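Local coordinates for radical SAM domain protein (Methanothrix thermoacetophila, PDB 6Y1X), which is a radical SAM enzyme of the NifB family, a carbide synthase that carries [4Fe-4S] clusters and takes part in building the iron-molybdenum cofactor of nitrogenase, at residues A[57-62]-A[140-145]. Residues are numbered along the deposited sequence; the frame is centred on the assembly and turned at random.
Sequences PKCNIQ and STNGLL. With SF4 (iron/sulfur cluster), chain D.
Asn-60 and Asn-142 meet amide to amide, an example of how a cluster-binding loop is tied to the turn that follows a strand of the radical SAM barrel. Their planes lie 26° apart, and ND2 of Asn-142 donates to OD1 of Asn-60 at 3.0 Å, almost straight (173°) and within both amide planes. Each residue holds CG between its own backbone N and carbonyl carbon, which turns the two amides toward one another. The other end of each amide is held through one water: it accepts from ND2 of Asn-60 and from the backbone N of Leu-145, and donates to OD1 of Asn-142 at 2.7 Å. That same OD1 takes the backbone N of Leu-144 in an Asx turn, just after strand 136-141. Apolar side chains pack against the pair. CD1 of Ile-61 comes tip to tip with Asn-142, 3.4 Å from its ND2, while CG2 of Ile-61 packs on CD2 of Leu-144. CD1 of Leu-145 lies 3.5 Å from ND2 of Asn-60. An alanine in place of Asn-142 would probably leave OD1 of Asn-60 without its donor, its amide less fixed in rotation, the water short of an acceptor and the N of Leu-144 without its own. SG of Cys-59 ligates iron FE4 of the [4Fe-4S] cluster at 2.3 Å. ND2 of Asn-142 lies 3.7 Å from cluster sulfur S1, where its N-H dipole may polarise that sulfur.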
loop_
_atom_site.group_PDB
_atom_site.type_symbol
_atom_site.label_atom_id
_atom_site.label_comp_id
_atom_site.label_asym_id
_atom_site.label_seq_id
_atom_site.Cartn_x
_atom_site.Cartn_y
_atom_site.Cartn_z
ATOM N N PRO A 57 -10.302 -7.484 -6.593
ATOM C CA PRO A 57 -9.528 -8.658 -7.023
ATOM C C PRO A 57 -8.553 -8.397 -8.162
ATOM O O PRO A 57 -7.524 -9.072 -8.247
ATOM C CB PRO A 57 -10.619 -9.647 -7.454
ATOM C CG PRO A 57 -11.745 -8.773 -7.905
ATOM C CD PRO A 57 -11.734 -7.626 -6.920
ATOM N N LYS A 58 -8.862 -7.473 -9.065
ATOM C CA LYS A 58 -7.984 -7.259 -10.208
ATOM C C LYS A 58 -6.733 -6.497 -9.785
ATOM O O LYS A 58 -6.773 -5.640 -8.898
ATOM C CB LYS A 58 -8.695 -6.486 -11.318
ATOM C CG LYS A 58 -9.974 -7.135 -11.818
ATOM C CD LYS A 58 -10.515 -6.404 -13.036
ATOM C CE LYS A 58 -11.082 -5.048 -12.672
ATOM N NZ LYS A 58 -11.765 -4.423 -13.841
ATOM N N CYS A 59 -5.627 -6.788 -10.464
ATOM C CA CYS A 59 -4.404 -6.006 -10.371
ATOM C C CYS A 59 -3.976 -5.538 -11.753
ATOM O O CYS A 59 -4.331 -6.132 -12.775
ATOM C CB CYS A 59 -3.259 -6.796 -9.730
ATOM S SG CYS A 59 -1.906 -5.722 -9.214
ATOM N N ASN A 60 -3.201 -4.456 -11.770
ATOM C CA ASN A 60 -2.751 -3.845 -13.013
ATOM C C ASN A 60 -1.251 -3.934 -13.234
ATOM O O ASN A 60 -0.757 -3.390 -14.225
ATOM C CB ASN A 60 -3.204 -2.380 -13.081
ATOM C CG ASN A 60 -2.858 -1.593 -11.829
ATOM O OD1 ASN A 60 -2.210 -2.099 -10.911
ATOM N ND2 ASN A 60 -3.292 -0.340 -11.792
ATOM N N ILE A 61 -0.508 -4.588 -12.348
ATOM C CA ILE A 61 0.912 -4.824 -12.544
ATOM C C ILE A 61 1.204 -6.272 -12.167
ATOM O O ILE A 61 0.324 -7.007 -11.715
ATOM C CB ILE A 61 1.791 -3.854 -11.723
ATOM C CG1 ILE A 61 1.673 -4.141 -10.228
ATOM C CG2 ILE A 61 1.373 -2.409 -11.971
ATOM C CD1 ILE A 61 2.590 -3.278 -9.374
ATOM N N GLN A 62 2.462 -6.670 -12.321
ATOM C CA GLN A 62 2.920 -7.974 -11.857
ATOM C C GLN A 62 4.287 -7.794 -11.216
ATOM O O GLN A 62 5.289 -7.594 -11.913
ATOM C CB GLN A 62 2.976 -9.002 -12.989
ATOM C CG GLN A 62 3.503 -10.355 -12.538
ATOM C CD GLN A 62 2.599 -11.013 -11.509
ATOM O OE1 GLN A 62 1.466 -11.388 -11.806
ATOM N NE2 GLN A 62 3.082 -11.110 -10.277
ATOM N N SER A 140 -4.529 1.021 0.303
ATOM C CA SER A 140 -3.194 0.667 -0.139
ATOM C C SER A 140 -3.195 0.631 -1.662
ATOM O O SER A 140 -4.220 0.338 -2.283
ATOM C CB SER A 140 -2.771 -0.693 0.439
ATOM O OG SER A 140 -1.589 -1.187 -0.175
ATOM N N THR A 141 -2.066 0.983 -2.268
ATOM C CA THR A 141 -1.984 0.976 -3.721
ATOM C C THR A 141 -0.543 0.756 -4.149
ATOM O O THR A 141 0.393 1.110 -3.431
ATOM C CB THR A 141 -2.519 2.285 -4.331
ATOM O OG1 THR A 141 -2.397 2.248 -5.763
ATOM C CG2 THR A 141 -1.761 3.492 -3.795
ATOM N N ASN A 142 -0.371 0.166 -5.329
ATOM C CA ASN A 142 0.946 0.158 -5.947
ATOM C C ASN A 142 1.277 1.502 -6.588
ATOM O O ASN A 142 2.407 1.695 -7.049
ATOM C CB ASN A 142 1.064 -0.998 -6.952
ATOM C CG ASN A 142 0.060 -0.907 -8.099
ATOM O OD1 ASN A 142 -0.276 0.172 -8.581
ATOM N ND2 ASN A 142 -0.422 -2.059 -8.534
ATOM N N GLY A 143 0.316 2.427 -6.640
ATOM C CA GLY A 143 0.572 3.786 -7.070
ATOM C C GLY A 143 0.335 4.062 -8.536
ATOM O O GLY A 143 0.299 5.237 -8.927
ATOM N N LEU A 144 0.193 3.025 -9.369
ATOM C CA LEU A 144 0.077 3.254 -10.807
ATOM C C LEU A 144 -1.130 4.121 -11.146
ATOM O O LEU A 144 -1.032 5.029 -11.978
ATOM C CB LEU A 144 -0.002 1.927 -11.557
ATOM C CG LEU A 144 -0.108 2.080 -13.078
ATOM C CD1 LEU A 144 1.107 2.785 -13.680
ATOM C CD2 LEU A 144 -0.321 0.719 -13.727
ATOM N N LEU A 145 -2.271 3.874 -10.507
ATOM C CA LEU A 145 -3.476 4.644 -10.791
ATOM C C LEU A 145 -3.723 5.757 -9.783
ATOM O O LEU A 145 -4.788 6.378 -9.817
ATOM C CB LEU A 145 -4.696 3.724 -10.869
ATOM C CG LEU A 145 -4.798 2.881 -12.141
ATOM C CD1 LEU A 145 -5.947 1.885 -12.052
ATOM C CD2 LEU A 145 -4.949 3.787 -13.359
HETATM FE FE1 SF4 D . 0.722 -8.871 -6.570
HETATM FE FE2 SF4 D . 2.131 -6.602 -6.919
HETATM FE FE3 SF4 D . 0.139 -6.691 -5.062
HETATM FE FE4 SF4 D . -0.456 -6.704 -7.724
HETATM S S1 SF4 D . 0.535 -4.986 -6.557
HETATM S S2 SF4 D . -1.381 -8.060 -6.116
HETATM S S3 SF4 D . 1.283 -7.932 -8.593
HETATM S S4 SF4 D . 2.098 -7.888 -5.012
HETATM O O HOH W 1 -2.697 1.223 -9.239
#